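Local coordinates for protein carbohydrate deacetylase (Enterococcus faecalis, PDB 2I5I) that probably removes acetyl groups from acetylated carbohydrates during oligosaccharide breakdown, as a magnesium-dependent homodimeric enzyme of the YdjC family, at residues 211-219 and 228-239. Sequence-based numbering, arbitrary orientation.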
loop_
_atom_site.group_PDB
_atom_site.type_symbol
_atom_site.label_atom_id
_atom_site.label_comp_id
_atom_site.label_asym_id
_atom_site.label_seq_id
_atom_site.Cartn_x
_atom_site.Cartn_y
_atom_site.Cartn_z
ATOM N N ILE A 211 19.316 -25.287 3.108
ATOM C CA ILE A 211 20.600 -24.699 2.741
ATOM C C ILE A 211 20.640 -23.266 3.253
ATOM O O ILE A 211 19.754 -22.475 2.916
ATOM C CB ILE A 211 20.791 -24.686 1.217
ATOM C CG1 ILE A 211 21.033 -26.046 0.574
ATOM C CG2 ILE A 211 21.905 -23.702 0.869
ATOM C CD1 ILE A 211 20.664 -26.091 -0.903
ATOM N N ASN A 212 21.617 -22.883 4.076
ATOM C CA ASN A 212 21.617 -21.484 4.527
ATOM C C ASN A 212 22.580 -20.699 3.627
ATOM O O ASN A 212 23.394 -21.240 2.859
ATOM C CB ASN A 212 21.949 -21.329 5.998
ATOM C CG ASN A 212 23.400 -21.506 6.366
ATOM O OD1 ASN A 212 24.061 -22.377 5.796
ATOM N ND2 ASN A 212 23.888 -20.720 7.310
ATOM N N CYS A 213 22.438 -19.373 3.716
ATOM C CA CYS A 213 23.270 -18.525 2.862
ATOM C C CYS A 213 23.303 -17.099 3.411
ATOM O O CYS A 213 22.527 -16.795 4.304
ATOM C CB CYS A 213 22.756 -18.527 1.425
ATOM S SG CYS A 213 21.013 -18.085 1.224
ATOM N N HIS A 214 24.190 -16.276 2.854
ATOM C CA HIS A 214 24.348 -14.915 3.336
ATOM C C HIS A 214 24.386 -13.880 2.200
ATOM O O HIS A 214 25.347 -13.125 2.013
ATOM C CB HIS A 214 25.608 -14.850 4.174
ATOM C CG HIS A 214 25.626 -15.770 5.362
ATOM N ND1 HIS A 214 25.871 -17.127 5.269
ATOM C CD2 HIS A 214 25.447 -15.508 6.674
ATOM C CE1 HIS A 214 25.826 -17.654 6.483
ATOM N NE2 HIS A 214 25.573 -16.693 7.366
ATOM N N PRO A 215 23.326 -13.810 1.412
ATOM C CA PRO A 215 23.271 -12.782 0.360
ATOM C C PRO A 215 23.170 -11.405 1.022
ATOM O O PRO A 215 22.634 -11.248 2.113
ATOM C CB PRO A 215 21.996 -13.077 -0.398
ATOM C CG PRO A 215 21.203 -14.036 0.425
ATOM C CD PRO A 215 22.119 -14.632 1.452
ATOM N N ALA A 216 23.684 -10.396 0.341
ATOM C CA ALA A 216 23.634 -9.003 0.721
ATOM C C ALA A 216 24.107 -8.136 -0.453
ATOM O O ALA A 216 24.813 -8.647 -1.308
ATOM C CB ALA A 216 24.514 -8.691 1.915
ATOM N N PHE A 217 23.675 -6.884 -0.423
ATOM C CA PHE A 217 24.344 -5.790 -1.088
ATOM C C PHE A 217 25.338 -5.246 -0.065
ATOM O O PHE A 217 25.165 -5.465 1.136
ATOM C CB PHE A 217 23.391 -4.705 -1.578
ATOM C CG PHE A 217 22.361 -5.168 -2.588
ATOM C CD1 PHE A 217 22.578 -6.170 -3.517
ATOM C CD2 PHE A 217 21.100 -4.574 -2.629
ATOM C CE1 PHE A 217 21.592 -6.514 -4.443
ATOM C CE2 PHE A 217 20.108 -4.909 -3.514
ATOM C CZ PHE A 217 20.354 -5.919 -4.423
ATOM N N ILE A 218 26.351 -4.541 -0.523
ATOM C CA ILE A 218 27.343 -3.964 0.383
ATOM C C ILE A 218 27.026 -2.498 0.689
ATOM O O ILE A 218 26.772 -1.718 -0.243
ATOM C CB ILE A 218 28.774 -4.058 -0.173
ATOM C CG1 ILE A 218 29.246 -5.447 -0.588
ATOM C CG2 ILE A 218 29.762 -3.491 0.839
ATOM C CD1 ILE A 218 28.641 -6.588 0.187
ATOM N N ASP A 219 27.063 -2.176 1.974
ATOM C CA ASP A 219 27.029 -0.799 2.477
ATOM C C ASP A 219 28.223 -0.634 3.415
ATOM O O ASP A 219 28.940 -1.594 3.730
ATOM C CB ASP A 219 25.742 -0.373 3.135
ATOM C CG ASP A 219 25.128 -1.226 4.227
ATOM O OD1 ASP A 219 25.699 -2.242 4.682
ATOM O OD2 ASP A 219 23.997 -0.888 4.646
ATOM N N TYR A 228 32.894 -11.124 6.833
ATOM C CA TYR A 228 32.335 -11.764 5.649
ATOM C C TYR A 228 31.507 -10.724 4.890
ATOM O O TYR A 228 30.334 -10.506 5.195
ATOM C CB TYR A 228 31.457 -12.975 5.972
ATOM C CG TYR A 228 31.110 -13.850 4.784
ATOM C CD1 TYR A 228 32.086 -14.398 3.963
ATOM C CD2 TYR A 228 29.796 -14.158 4.447
ATOM C CE1 TYR A 228 31.788 -15.201 2.870
ATOM C CE2 TYR A 228 29.478 -14.957 3.366
ATOM C CZ TYR A 228 30.473 -15.486 2.574
ATOM O OH TYR A 228 30.172 -16.275 1.491
ATOM N N CYS A 229 32.147 -10.090 3.923
ATOM C CA CYS A 229 31.522 -8.923 3.285
ATOM C C CYS A 229 31.380 -9.091 1.787
ATOM O O CYS A 229 30.310 -9.419 1.268
ATOM C CB CYS A 229 32.368 -7.697 3.643
ATOM S SG CYS A 229 31.672 -6.129 3.067
HETATM N N MSE A 230 32.460 -8.900 1.018
HETATM C CA MSE A 230 32.344 -8.920 -0.439
HETATM C C MSE A 230 31.792 -10.216 -1.001
HETATM O O MSE A 230 31.088 -10.111 -2.033
HETATM C CB MSE A 230 33.704 -8.588 -1.057
HETATM C CG MSE A 230 34.223 -7.176 -0.912
HETATM SE SE MSE A 230 33.109 -5.775 -1.142
HETATM C CE MSE A 230 32.767 -5.871 -2.903
ATOM N N PRO A 231 31.990 -11.426 -0.509
ATOM C CA PRO A 231 31.373 -12.585 -1.178
ATOM C C PRO A 231 29.842 -12.590 -1.147
ATOM O O PRO A 231 29.191 -13.263 -1.950
ATOM C CB PRO A 231 31.871 -13.783 -0.358
ATOM C CG PRO A 231 33.129 -13.276 0.286
ATOM C CD PRO A 231 32.779 -11.855 0.661
ATOM N N ARG A 232 29.266 -11.817 -0.240
ATOM C CA ARG A 232 27.802 -11.844 -0.131
ATOM C C ARG A 232 27.156 -11.351 -1.420
ATOM O O ARG A 232 26.049 -11.764 -1.774
ATOM C CB ARG A 232 27.328 -11.025 1.050
ATOM C CG ARG A 232 27.898 -11.345 2.418
ATOM C CD ARG A 232 26.909 -10.871 3.495
ATOM N NE ARG A 232 27.511 -11.037 4.806
ATOM C CZ ARG A 232 26.945 -11.324 5.952
ATOM N NH1 ARG A 232 25.651 -11.508 6.094
ATOM N NH2 ARG A 232 27.728 -11.426 7.021
ATOM N N ILE A 233 27.836 -10.467 -2.180
ATOM C CA ILE A 233 27.197 -10.070 -3.440
ATOM C C ILE A 233 27.245 -11.200 -4.449
ATOM O O ILE A 233 26.337 -11.332 -5.286
ATOM C CB ILE A 233 27.821 -8.786 -4.018
ATOM C CG1 ILE A 233 29.326 -8.809 -4.324
ATOM C CG2 ILE A 233 27.526 -7.597 -3.107
ATOM C CD1 ILE A 233 29.715 -7.632 -5.223
ATOM N N ARG A 234 28.299 -12.045 -4.373
ATOM C CA ARG A 234 28.438 -13.138 -5.322
ATOM C C ARG A 234 27.312 -14.152 -5.111
ATOM O O ARG A 234 26.821 -14.754 -6.058
ATOM C CB ARG A 234 29.789 -13.854 -5.228
ATOM C CG ARG A 234 31.002 -13.065 -5.652
ATOM N N GLU A 235 26.927 -14.313 -3.848
ATOM C CA GLU A 235 25.817 -15.183 -3.471
ATOM C C GLU A 235 24.514 -14.701 -4.083
ATOM O O GLU A 235 23.713 -15.493 -4.567
ATOM C CB GLU A 235 25.679 -15.260 -1.943
ATOM C CG GLU A 235 26.900 -15.820 -1.225
ATOM C CD GLU A 235 26.598 -16.282 0.197
ATOM O OE1 GLU A 235 25.440 -16.625 0.484
ATOM O OE2 GLU A 235 27.547 -16.289 1.008
ATOM N N VAL A 236 24.285 -13.373 -4.030
ATOM C CA VAL A 236 23.087 -12.863 -4.691
ATOM C C VAL A 236 23.100 -13.279 -6.156
ATOM O O VAL A 236 22.102 -13.728 -6.726
ATOM C CB VAL A 236 22.959 -11.336 -4.634
ATOM C CG1 VAL A 236 21.684 -10.926 -5.370
ATOM C CG2 VAL A 236 22.929 -10.828 -3.206
ATOM N N GLU A 237 24.299 -13.142 -6.732
ATOM C CA GLU A 237 24.361 -13.402 -8.169
ATOM C C GLU A 237 24.003 -14.845 -8.451
ATOM O O GLU A 237 23.249 -15.181 -9.355
ATOM C CB GLU A 237 25.756 -13.024 -8.670
ATOM C CG GLU A 237 25.951 -13.199 -10.153
ATOM C CD GLU A 237 27.359 -12.841 -10.606
ATOM O OE1 GLU A 237 28.333 -12.958 -9.833
ATOM O OE2 GLU A 237 27.453 -12.427 -11.784
ATOM N N ILE A 238 24.584 -15.730 -7.639
ATOM C CA ILE A 238 24.354 -17.159 -7.891
ATOM C C ILE A 238 22.928 -17.540 -7.555
ATOM O O ILE A 238 22.262 -18.264 -8.286
ATOM C CB ILE A 238 25.351 -18.002 -7.073
ATOM C CG1 ILE A 238 26.779 -17.911 -7.597
ATOM C CG2 ILE A 238 24.863 -19.441 -6.991
ATOM C CD1 ILE A 238 27.860 -18.113 -6.583
ATOM N N LEU A 239 22.407 -17.040 -6.433
ATOM C CA LEU A 239 21.044 -17.411 -6.053
ATOM C C LEU A 239 19.961 -16.838 -6.962
ATOM O O LEU A 239 18.823 -17.295 -6.916
ATOM C CB LEU A 239 20.751 -16.994 -4.602
ATOM C CG LEU A 239 21.674 -17.663 -3.571
ATOM C CD1 LEU A 239 21.549 -17.010 -2.209
ATOM C CD2 LEU A 239 21.353 -19.152 -3.505
HETATM O O HOH W 1 27.223 -18.074 2.975
HETATM O O HOH W 2 23.268 -12.081 4.661
#
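Glu235 reaches out of helix 231-239 to the backbone of His214, just past strand 208-213. Glu235 OE1 accepts the His214 N-H at 2.7 Å, on the syn side and 27° out of the carboxylate plane. Glu235 OE2 uses its anti lone pair for Tyr228 OH at 2.7 Å. The carboxylate is thus held through both oxygens, which should limit its rotation. His214 CB meets the edge of the Tyr228 ring in its plane, 4.0 Å from CE2.

CB, CG and CD of Arg232 pass close to His214 O, and CB and CD also meet Ala216 CB. CG lies beside the backbone N (chi1 -55°), and the chain beyond is extended to NE. His214 CB lies over one face of the guanidinium. Arg232 NH1 comes to the edge of the imidazole, and the two planes stand 86° apart. Arg232 NE gives a nearly straight bond, 2.9 Å long, to Tyr228 O, almost in the guanidinium plane. Arg232 NH1 forms a salt bridge with Asp13. Asp13, His64 and His130 face one vacant point, consistent with a metal site, as His130 is predicted to bind magnesium. Arg232 may therefore orient Asp13 from the second shell.

Leu239 CD1 packs on Cys213 SG at 3.6 Å. Ile218 crosses Ile233 at about a right angle, Ile218 CD1 against Ile233 CG2 at 3.6 Å, and Ile218 CG1 touches SE of Met230, which is a selenomethionine.

The contact joins the loop after a strand of the parallel sheet to helix 231-239, beside the possible metal site. Helix 220-225, between the segments in sequence, touches Ile218 and Arg232. Strand 6-11 runs parallel beside strand 208-213, and its Ala11 touches Pro215. Helix 18-29 packs against Ala216 and Phe217. Phe217 also meets Phe217 of the second subunit, placing the loop at that interface.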